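PDB 6HCP: BauA from Acinetobacter baumannii, which probably carries iron-loaded siderophore, ferric preacinetobactin, across the outer membrane as a TonB-dependent receptor. Local coordinates for residues A[220-225]-A[249-254]; A[281-286]-A[315-320]; A[347-352]-A[368-373]. All coordinates share one frame; numbering follows the deposited sequence. Where two conformers were deposited one is given.

Contact 1: A[220-225]-A[249-254]; sequences QSKESR and DHVDGV. With C8E ((hydroxyethyloxy)tri(ethyloxy)octane), chain B; EDO (1,2-ethanediol), chain Z.
Gln-220 meets Gly-253 where the paired strands 221-225 and 249-252 give way to loop. Its amide NE2 donates to Gly-253 O at 2.9 Å, the oxygen lying in the amide plane and the bond close to straight (169°). Gln-220 CG, anti to the backbone N (chi1 -173°), crosses Val-251, 3.8 Å from its CG1. The far side of the amide is also held, OE1 being hydrogen-bonded to Ser-97.

Beyond this the backbones form an antiparallel ladder, Ser-221 with Asp-252 and Glu-223 with His-250 as hydrogen-bonded pairs; Glu-223 N reaches His-250 O at 2.8 Å. On the face that carries these four side chains, charged and polar groups pair within each strand. In the modelled conformer His-250 NE2 lies 2.9 Å from Asp-252 OD1 and donates to it from well above the carboxylate plane, a bond that is doubtful because the histidine takes a second position. On the other strand Arg-225 NH2 makes a salt bridge to Glu-223 OE2 at 3.0 Å, approaching on the syn side, and Tyr-210 binds the same oxygen. The opposite face holds Ser-224 and Asp-249, joined through a water 2.6 Å from Ser-224 OG that donates to Asp-249 OD1. Asp-249 OD2 accepts from an ethanediol hydroxyl and forms a salt bridge with Arg-129.

The two strands are arms of the hairpin 221-234/238-252 in the transmembrane beta-barrel; strand 202-212 pairs along the other edge of 221-234, and strand 282-297 flanks 238-252.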
loop_
_atom_site.group_PDB
_atom_site.type_symbol
_atom_site.label_atom_id
_atom_site.label_comp_id
_atom_site.label_asym_id
_atom_site.label_seq_id
_atom_site.Cartn_x
_atom_site.Cartn_y
_atom_site.Cartn_z
ATOM N N GLN A 220 -15.397 12.251 5.466
ATOM C CA GLN A 220 -15.055 12.964 6.696
ATOM C C GLN A 220 -14.074 14.075 6.349
ATOM O O GLN A 220 -13.133 13.854 5.626
ATOM C CB GLN A 220 -14.433 11.995 7.698
ATOM C CG GLN A 220 -14.193 12.593 9.073
ATOM C CD GLN A 220 -13.691 11.533 10.027
ATOM O OE1 GLN A 220 -12.491 11.294 10.125
ATOM N NE2 GLN A 220 -14.620 10.842 10.689
ATOM N N SER A 221 -14.334 15.276 6.861
ATOM C CA SER A 221 -13.413 16.376 6.731
ATOM C C SER A 221 -13.178 17.000 8.108
ATOM O O SER A 221 -14.038 16.939 8.981
ATOM C CB SER A 221 -13.937 17.389 5.736
ATOM O OG SER A 221 -15.101 18.003 6.236
ATOM N N LYS A 222 -11.965 17.506 8.311
ATOM C CA LYS A 222 -11.500 17.992 9.603
ATOM C C LYS A 222 -10.944 19.401 9.447
ATOM O O LYS A 222 -10.103 19.633 8.584
ATOM C CB LYS A 222 -10.400 17.080 10.139
ATOM C CG LYS A 222 -10.840 15.665 10.468
ATOM C CD LYS A 222 -9.671 14.826 10.873
ATOM C CE LYS A 222 -10.044 13.455 11.370
ATOM N NZ LYS A 222 -8.834 12.614 11.540
ATOM N N GLU A 223 -11.498 20.337 10.227
ATOM C CA GLU A 223 -11.039 21.710 10.275
ATOM C C GLU A 223 -10.579 22.031 11.705
ATOM O O GLU A 223 -11.231 21.654 12.695
ATOM C CB GLU A 223 -12.144 22.638 9.781
ATOM C CG GLU A 223 -11.757 24.104 9.862
ATOM C CD GLU A 223 -12.877 25.101 9.612
ATOM O OE1 GLU A 223 -14.075 24.712 9.700
ATOM O OE2 GLU A 223 -12.548 26.277 9.364
ATOM N N SER A 224 -9.356 22.541 11.817
ATOM C CA SER A 224 -8.826 23.021 13.088
ATOM C C SER A 224 -8.309 24.444 12.906
ATOM O O SER A 224 -7.744 24.779 11.857
ATOM C CB SER A 224 -7.731 22.115 13.600
ATOM O OG SER A 224 -8.152 20.763 13.631
ATOM N N ARG A 225 -8.377 25.222 13.982
ATOM C CA ARG A 225 -7.793 26.555 13.999
ATOM C C ARG A 225 -7.309 26.831 15.417
ATOM O O ARG A 225 -7.989 26.490 16.373
ATOM C CB ARG A 225 -8.797 27.667 13.663
ATOM C CG ARG A 225 -9.588 27.519 12.374
ATOM C CD ARG A 225 -10.263 28.842 11.993
ATOM N NE ARG A 225 -11.282 28.695 10.949
ATOM C CZ ARG A 225 -12.376 29.449 10.826
ATOM N NH1 ARG A 225 -12.584 30.460 11.653
ATOM N NH2 ARG A 225 -13.321 29.088 9.973
ATOM N N ASP A 249 -12.470 23.379 16.537
ATOM C CA ASP A 249 -12.390 21.987 16.088
ATOM C C ASP A 249 -13.726 21.671 15.424
ATOM O O ASP A 249 -14.798 21.916 16.007
ATOM C CB ASP A 249 -12.073 21.051 17.262
ATOM C CG ASP A 249 -12.049 19.568 16.900
ATOM O OD1 ASP A 249 -10.988 19.102 16.459
ATOM O OD2 ASP A 249 -13.127 18.962 16.861
ATOM N N HIS A 250 -13.670 21.206 14.172
ATOM C CA HIS A 250 -14.864 20.937 13.395
ATOM C C HIS A 250 -14.655 19.672 12.560
ATOM O O HIS A 250 -13.686 19.585 11.821
ATOM C CB HIS A 250 -15.211 22.138 12.502
ATOM C CG HIS A 250 -16.450 21.943 11.695
ATOM N ND1 HIS A 250 -17.632 22.595 11.985
ATOM C CD2 HIS A 250 -16.715 21.132 10.648
ATOM C CE1 HIS A 250 -18.560 22.226 11.124
ATOM N NE2 HIS A 250 -18.020 21.333 10.287
ATOM N N VAL A 251 -15.594 18.729 12.664
ATOM C CA VAL A 251 -15.560 17.510 11.856
ATOM C C VAL A 251 -16.903 17.389 11.142
ATOM O O VAL A 251 -17.951 17.410 11.760
ATOM C CB VAL A 251 -15.281 16.237 12.673
ATOM C CG1 VAL A 251 -15.196 15.009 11.768
ATOM C CG2 VAL A 251 -14.033 16.376 13.524
ATOM N N ASP A 252 -16.847 17.314 9.810
ATOM C CA ASP A 252 -17.972 16.889 8.987
ATOM C C ASP A 252 -17.811 15.388 8.738
ATOM O O ASP A 252 -16.711 14.934 8.483
ATOM C CB ASP A 252 -18.010 17.659 7.661
ATOM C CG ASP A 252 -18.416 19.124 7.786
ATOM O OD1 ASP A 252 -19.309 19.418 8.587
ATOM O OD2 ASP A 252 -17.787 19.968 7.122
ATOM N N GLY A 253 -18.899 14.632 8.884
ATOM C CA GLY A 253 -18.833 13.188 8.903
ATOM C C GLY A 253 -18.236 12.682 10.204
ATOM O O GLY A 253 -17.332 11.826 10.219
ATOM N N VAL A 254 -18.728 13.231 11.310
ATOM C CA VAL A 254 -18.251 12.857 12.644
ATOM C C VAL A 254 -18.631 11.395 12.928
ATOM O O VAL A 254 -19.722 10.916 12.549
ATOM C CB VAL A 254 -18.824 13.811 13.714
ATOM C CG1 VAL A 254 -20.336 13.770 13.760
ATOM C CG2 VAL A 254 -18.258 13.518 15.099
HETATM C C1 C8E B . -11.468 30.777 15.246
HETATM C C2 C8E B . -10.273 30.180 15.959
HETATM C C3 C8E B . -8.996 31.008 15.812
HETATM C C4 C8E B . -8.644 31.289 14.352
HETATM C C5 C8E B . -7.207 31.790 14.203
HETATM C C6 C8E B . -6.642 31.452 12.828
HETATM C C7 C8E B . -5.145 31.723 12.736
HETATM C C8 C8E B . -4.635 31.445 11.323
HETATM O O9 C8E B . -3.250 31.079 11.343
HETATM C C10 C8E B . -2.718 30.745 10.062
HETATM C C11 C8E B . -1.206 30.789 10.133
HETATM O O12 C8E B . -0.668 29.828 9.235
HETATM C C1 EDO Z . -15.567 18.391 19.022
HETATM O O1 EDO Z . -15.583 19.273 17.876
HETATM C C2 EDO Z . -14.169 18.267 19.553
HETATM O O2 EDO Z . -13.786 19.493 20.203
HETATM O O HOH W 1 -14.641 19.993 8.385
HETATM O O HOH W 2 -8.736 20.147 16.084
#

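Contact 2: A[281-286]-A[315-320]; sequences GSVETK and YKYNGA. With EDO (1,2-ethanediol), chain D; EDO (1,2-ethanediol), chain Z; EDO (1,2-ethanediol), chain J.
Ser-282 and Asn-318 are joined by two backbone hydrogen bonds, Ser-282 N to Asn-318 O at 2.8 Å and Asn-318 N to Ser-282 O, the latter almost straight at 173°. Glu-284 and Lys-316 repeat the exchange, Glu-284 N reaching Lys-316 O at 2.9 Å. The polar ends of the side chains look elsewhere: Asn-318 OD1 accepts from Gln-338 NE2 and its ND2 donates to Pro-406 O, while Ser-282 OG shares a hydrogen bond with an ethanediol. Glu-284 and Lys-316 lie side by side and point the same way, yet Glu-284 OE1 stays 4.8 Å from Lys-316 NZ, so any attraction between their charges acts without a salt bridge; the closest side-chain approach is carboxylate oxygen to the methylene CD.

These strands belong to the antiparallel hairpin 282-297/302-318, a repeating unit of the up-and-down beta-barrel of TonB-dependent receptors, and at Gly-319 the chain turns a corner. Tyr-317 spans that corner: its OH donates to Ala-320 O at 2.6 Å, in the carbonyl plane and on a lone pair.

The other face is packed by Val-283, Thr-285 and the two tyrosines. Val-283 CG2, anti to the backbone N, presses against the Tyr-315 ring, 3.4 Å from CE1, and also lies near the phenol oxygen. Val-283 CB sits 4.1 Å from Tyr-317 CD2. Thr-285 OG1 comes at the edge of the Tyr-315 ring, near its plane, although the position of this hydroxyl is doubtful. Further out, Tyr-128 meets the Tyr-315 ring edge-to-face, an ethanediol donates to Tyr-315 OH, and Arg-256 makes a cation-pi contact with Tyr-317.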
loop_
_atom_site.group_PDB
_atom_site.type_symbol
_atom_site.label_atom_id
_atom_site.label_comp_id
_atom_site.label_asym_id
_atom_site.label_seq_id
_atom_site.Cartn_x
_atom_site.Cartn_y
_atom_site.Cartn_z
ATOM N N GLY A 281 -23.527 14.419 9.091
ATOM C CA GLY A 281 -23.393 14.717 10.538
ATOM C C GLY A 281 -22.174 15.575 10.808
ATOM O O GLY A 281 -21.153 15.442 10.122
ATOM N N SER A 282 -22.268 16.495 11.772
ATOM C CA SER A 282 -21.132 17.336 12.057
ATOM C C SER A 282 -21.088 17.701 13.541
ATOM O O SER A 282 -22.120 17.722 14.253
ATOM C CB SER A 282 -21.094 18.563 11.192
ATOM O OG SER A 282 -22.191 19.392 11.459
ATOM N N VAL A 283 -19.876 18.023 13.975
ATOM C CA VAL A 283 -19.629 18.503 15.310
ATOM C C VAL A 283 -18.729 19.720 15.178
ATOM O O VAL A 283 -17.809 19.757 14.338
ATOM C CB VAL A 283 -18.987 17.423 16.207
ATOM C CG1 VAL A 283 -17.576 17.081 15.748
ATOM C CG2 VAL A 283 -18.979 17.861 17.679
ATOM N N GLU A 284 -18.944 20.693 16.061
ATOM C CA GLU A 284 -18.069 21.863 16.120
ATOM C C GLU A 284 -17.900 22.263 17.579
ATOM O O GLU A 284 -18.909 22.368 18.292
ATOM C CB GLU A 284 -18.679 23.024 15.333
ATOM C CG GLU A 284 -17.928 24.323 15.502
ATOM C CD GLU A 284 -18.681 25.528 14.952
ATOM O OE1 GLU A 284 -19.702 25.952 15.568
ATOM O OE2 GLU A 284 -18.283 26.003 13.879
ATOM N N THR A 285 -16.647 22.474 17.995
ATOM C CA THR A 285 -16.356 23.009 19.326
ATOM C C THR A 285 -15.478 24.246 19.174
ATOM O O THR A 285 -14.456 24.220 18.495
ATOM C CB THR A 285 -15.707 21.965 20.242
ATOM O OG1 THR A 285 -16.473 20.763 20.195
ATOM C CG2 THR A 285 -15.650 22.401 21.690
ATOM N N LYS A 286 -15.916 25.340 19.801
ATOM C CA LYS A 286 -15.111 26.530 19.931
ATOM C C LYS A 286 -14.699 26.671 21.396
ATOM O O LYS A 286 -15.555 26.659 22.264
ATOM C CB LYS A 286 -15.911 27.763 19.497
ATOM C CG LYS A 286 -16.286 27.827 18.021
ATOM C CD LYS A 286 -17.074 29.086 17.667
ATOM C CE LYS A 286 -17.542 29.100 16.226
ATOM N NZ LYS A 286 -18.542 30.164 15.976
ATOM N N TYR A 315 -20.244 24.050 22.114
ATOM C CA TYR A 315 -20.315 22.755 21.473
ATOM C C TYR A 315 -21.621 22.652 20.704
ATOM O O TYR A 315 -22.680 22.904 21.265
ATOM C CB TYR A 315 -20.240 21.630 22.501
ATOM C CG TYR A 315 -20.348 20.238 21.937
ATOM C CD1 TYR A 315 -19.234 19.559 21.455
ATOM C CD2 TYR A 315 -21.544 19.550 21.978
ATOM C CE1 TYR A 315 -19.333 18.256 20.987
ATOM C CE2 TYR A 315 -21.658 18.245 21.517
ATOM C CZ TYR A 315 -20.552 17.603 20.994
ATOM O OH TYR A 315 -20.670 16.312 20.562
ATOM N N LYS A 316 -21.539 22.093 19.494
ATOM C CA LYS A 316 -22.707 21.817 18.681
ATOM C C LYS A 316 -22.529 20.489 17.940
ATOM O O LYS A 316 -21.468 20.219 17.396
ATOM C CB LYS A 316 -22.907 22.943 17.659
ATOM C CG LYS A 316 -23.233 24.313 18.246
ATOM C CD LYS A 316 -23.334 25.375 17.148
ATOM C CE LYS A 316 -23.922 26.683 17.627
ATOM N NZ LYS A 316 -23.105 27.238 18.721
ATOM N N TYR A 317 -23.589 19.683 17.922
ATOM C CA TYR A 317 -23.574 18.368 17.302
ATOM C C TYR A 317 -24.913 18.140 16.609
ATOM O O TYR A 317 -25.963 18.225 17.225
ATOM C CB TYR A 317 -23.321 17.258 18.331
ATOM C CG TYR A 317 -23.336 15.870 17.751
ATOM C CD1 TYR A 317 -24.524 15.208 17.515
ATOM C CD2 TYR A 317 -22.160 15.168 17.556
ATOM C CE1 TYR A 317 -24.547 13.913 17.020
ATOM C CE2 TYR A 317 -22.164 13.888 17.029
ATOM C CZ TYR A 317 -23.357 13.261 16.739
ATOM O OH TYR A 317 -23.382 11.970 16.264
ATOM N N ASN A 318 -24.839 17.760 15.333
ATOM C CA ASN A 318 -26.013 17.405 14.534
ATOM C C ASN A 318 -25.694 16.104 13.796
ATOM O O ASN A 318 -24.791 16.081 12.978
ATOM C CB ASN A 318 -26.307 18.520 13.530
ATOM C CG ASN A 318 -27.580 18.339 12.733
ATOM O OD1 ASN A 318 -28.487 17.629 13.155
ATOM N ND2 ASN A 318 -27.748 19.191 11.736
ATOM N N GLY A 319 -26.395 15.024 14.121
ATOM C CA GLY A 319 -26.049 13.735 13.558
ATOM C C GLY A 319 -26.806 12.599 14.195
ATOM O O GLY A 319 -27.943 12.767 14.648
ATOM N N ALA A 320 -26.212 11.406 14.164
ATOM C CA ALA A 320 -26.822 10.259 14.791
ATOM C C ALA A 320 -26.674 10.392 16.316
ATOM O O ALA A 320 -25.595 10.745 16.808
ATOM C CB ALA A 320 -26.189 8.999 14.286
HETATM C C1 EDO D . -22.297 21.511 14.241
HETATM O O1 EDO D . -21.583 21.465 13.012
HETATM C C2 EDO D . -23.755 21.193 14.063
HETATM O O2 EDO D . -24.359 22.182 13.217
HETATM C C1 EDO Z . -15.567 18.391 19.022
HETATM O O1 EDO Z . -15.583 19.273 17.876
HETATM C C2 EDO Z . -14.169 18.267 19.553
HETATM O O2 EDO Z . -13.786 19.493 20.203
HETATM C C1 EDO J . -21.819 14.831 24.424
HETATM O O1 EDO J . -22.599 14.247 25.469
HETATM C C2 EDO J . -21.841 13.875 23.244
HETATM O O2 EDO J . -22.369 14.500 22.066
#

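Contact 3: A[347-352]-A[368-373]; sequences SADAGF and NATYYN. With C8E ((hydroxyethyloxy)tri(ethyloxy)octane), chain C.
Asp-349 and Asn-368 meet diagonally across the strands, Asn-368 ND2 donating to Asp-349 OD1 at 3.1 Å. The donor stands above the carboxylate plane, and the two flat groups are turned 64° from each other. Asp-349 CG is anti to the backbone N (chi1 177°), which sets it beside Thr-370, whose CG2 packs 3.9 Å from Asp-349 CG. Each polar end has a further partner: Tyr-305 OH binds Asp-349 OD1, Arg-443 NH1 binds Asn-368 OD1, and Ser-422 binds Thr-370 OG1.

The CA atoms come closest at Gly-351 and Asn-368, 4.0 Å apart. Here the backbone ladder is regular, Ala-350 N to Ala-369 O at 3.0 Å, with both bonds of the Ala-350/Ala-369 pair nearly straight. This is the antiparallel hairpin 331-358/361-381 of the beta-barrel. The face with Ser-347, Asp-349 and Asn-368 turns toward the plug, touching Leu-121 and Phe-51, and Ser-347 OG bonds to Phe-122 O.

On the other face the contact is looser: Ala-348 CB lies at the edge of the exposed Tyr-371 ring, near its plane, 4.3 Å from CD2. Alongside Ala-350 and Ala-369 runs a detergent chain, its C10 lying 3.5 Å from Phe-352 CE2, as suits a surface that would face membrane lipid.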
loop_
_atom_site.group_PDB
_atom_site.type_symbol
_atom_site.label_atom_id
_atom_site.label_comp_id
_atom_site.label_asym_id
_atom_site.label_seq_id
_atom_site.Cartn_x
_atom_site.Cartn_y
_atom_site.Cartn_z
ATOM N N SER A 347 -11.370 29.562 37.221
ATOM C CA SER A 347 -10.599 28.713 38.083
ATOM C C SER A 347 -9.437 29.497 38.696
ATOM O O SER A 347 -8.922 30.464 38.137
ATOM C CB SER A 347 -10.113 27.472 37.352
ATOM O OG SER A 347 -9.370 27.850 36.233
ATOM N N ALA A 348 -9.001 29.030 39.858
ATOM C CA ALA A 348 -7.939 29.712 40.584
ATOM C C ALA A 348 -7.208 28.708 41.455
ATOM O O ALA A 348 -7.803 27.735 41.936
ATOM C CB ALA A 348 -8.527 30.851 41.399
ATOM N N ASP A 349 -5.944 29.023 41.731
ATOM C CA ASP A 349 -5.074 28.230 42.568
ATOM C C ASP A 349 -4.000 29.175 43.105
ATOM O O ASP A 349 -3.287 29.806 42.296
ATOM C CB ASP A 349 -4.452 27.090 41.758
ATOM C CG ASP A 349 -3.466 26.213 42.508
ATOM O OD1 ASP A 349 -3.194 26.493 43.696
ATOM O OD2 ASP A 349 -2.977 25.236 41.894
ATOM N N ALA A 350 -3.980 29.363 44.427
ATOM C CA ALA A 350 -3.025 30.269 45.087
ATOM C C ALA A 350 -2.471 29.594 46.338
ATOM O O ALA A 350 -3.155 28.814 46.995
ATOM C CB ALA A 350 -3.700 31.576 45.420
ATOM N N GLY A 351 -1.215 29.902 46.672
ATOM C CA GLY A 351 -0.625 29.312 47.838
ATOM C C GLY A 351 0.756 29.858 48.152
ATOM O O GLY A 351 1.188 30.872 47.615
ATOM N N PHE A 352 1.425 29.120 49.031
ATOM C CA PHE A 352 2.743 29.404 49.478
ATOM C C PHE A 352 3.547 28.121 49.368
ATOM O O PHE A 352 3.021 27.033 49.606
ATOM C CB PHE A 352 2.742 29.879 50.936
ATOM C CG PHE A 352 2.073 31.215 51.153
ATOM C CD1 PHE A 352 2.783 32.396 51.014
ATOM C CD2 PHE A 352 0.728 31.290 51.462
ATOM C CE1 PHE A 352 2.162 33.626 51.185
ATOM C CE2 PHE A 352 0.104 32.520 51.609
ATOM C CZ PHE A 352 0.814 33.684 51.436
ATOM N N ASN A 368 -2.046 25.337 49.602
ATOM C CA ASN A 368 -2.772 26.045 48.583
ATOM C C ASN A 368 -4.278 25.981 48.823
ATOM O O ASN A 368 -4.781 25.251 49.694
ATOM C CB ASN A 368 -2.383 25.548 47.179
ATOM C CG ASN A 368 -3.045 24.240 46.791
ATOM O OD1 ASN A 368 -3.383 23.430 47.653
ATOM N ND2 ASN A 368 -3.146 23.992 45.487
ATOM N N ALA A 369 -4.958 26.859 48.091
ATOM C CA ALA A 369 -6.389 26.916 47.979
ATOM C C ALA A 369 -6.751 26.962 46.498
ATOM O O ALA A 369 -6.105 27.695 45.738
ATOM C CB ALA A 369 -6.904 28.143 48.699
ATOM N N THR A 370 -7.768 26.182 46.105
ATOM C CA THR A 370 -8.207 26.139 44.705
ATOM C C THR A 370 -9.708 26.406 44.640
ATOM O O THR A 370 -10.448 26.103 45.587
ATOM C CB THR A 370 -7.870 24.798 44.031
ATOM O OG1 THR A 370 -8.764 23.771 44.475
ATOM C CG2 THR A 370 -6.447 24.365 44.278
ATOM N N TYR A 371 -10.139 26.901 43.480
ATOM C CA TYR A 371 -11.536 27.185 43.176
ATOM C C TYR A 371 -11.783 26.871 41.692
ATOM O O TYR A 371 -10.976 27.204 40.832
ATOM C CB TYR A 371 -11.884 28.643 43.493
ATOM C CG TYR A 371 -11.504 29.083 44.889
ATOM C CD1 TYR A 371 -12.398 28.953 45.945
ATOM C CD2 TYR A 371 -10.227 29.556 45.181
ATOM C CE1 TYR A 371 -12.052 29.317 47.239
ATOM C CE2 TYR A 371 -9.861 29.917 46.471
ATOM C CZ TYR A 371 -10.778 29.792 47.503
ATOM O OH TYR A 371 -10.447 30.148 48.776
ATOM N N TYR A 372 -12.959 26.319 41.409
ATOM C CA TYR A 372 -13.454 26.157 40.033
ATOM C C TYR A 372 -14.968 26.365 40.030
ATOM O O TYR A 372 -15.665 25.908 40.918
ATOM C CB TYR A 372 -13.102 24.779 39.473
ATOM C CG TYR A 372 -13.842 24.414 38.211
ATOM C CD1 TYR A 372 -15.103 23.843 38.258
ATOM C CD2 TYR A 372 -13.303 24.691 36.965
ATOM C CE1 TYR A 372 -15.785 23.494 37.102
ATOM C CE2 TYR A 372 -13.982 24.372 35.801
ATOM C CZ TYR A 372 -15.200 23.726 35.866
ATOM O OH TYR A 372 -15.866 23.394 34.722
ATOM N N ASN A 373 -15.452 27.137 39.057
ATOM C CA ASN A 373 -16.884 27.335 38.879
ATOM C C ASN A 373 -17.190 27.306 37.383
ATOM O O ASN A 373 -16.449 27.880 36.593
ATOM C CB ASN A 373 -17.382 28.647 39.498
ATOM C CG ASN A 373 -18.873 28.851 39.314
ATOM O OD1 ASN A 373 -19.685 28.225 39.995
ATOM N ND2 ASN A 373 -19.248 29.644 38.325
HETATM C C1 C8E C . -4.523 24.252 54.410
HETATM C C2 C8E C . -3.993 25.665 54.347
HETATM C C3 C8E C . -4.494 26.439 53.135
HETATM C C4 C8E C . -3.505 27.529 52.701
HETATM C C5 C8E C . -4.157 28.560 51.780
HETATM C C6 C8E C . -3.157 29.470 51.097
HETATM C C7 C8E C . -3.898 30.548 50.311
HETATM C C8 C8E C . -3.214 31.907 50.405
HETATM O O9 C8E C . -3.238 32.625 49.165
HETATM C C10 C8E C . -1.976 33.248 48.907
HETATM C C11 C8E C . -2.144 34.429 47.979
HETATM O O12 C8E C . -0.905 34.600 47.313
#

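Overall arrangement
From the N terminus, contact 1 joins the open ends of hairpin 221-234/238-252, contact 2 those of the following hairpin, 282-297/302-318, and contact 3 the arms of 331-358/361-381. The three follow in series along the chain, none enclosing or crossing another. Contacts 1 and 2 are adjacent, their centres about 9 Å apart: Asp-249 O lies 2.8 Å from Thr-285 N, and one ethanediol touches both. Contact 3 lies one strand on but far along the strands from contact 2, their centres about 33 Å apart. Each contact pairs the two arms of a hairpin; direct pairing of 238-252 with 282-297 and of 302-318 with 331-358 makes the six strands a continuous stretch of barrel wall.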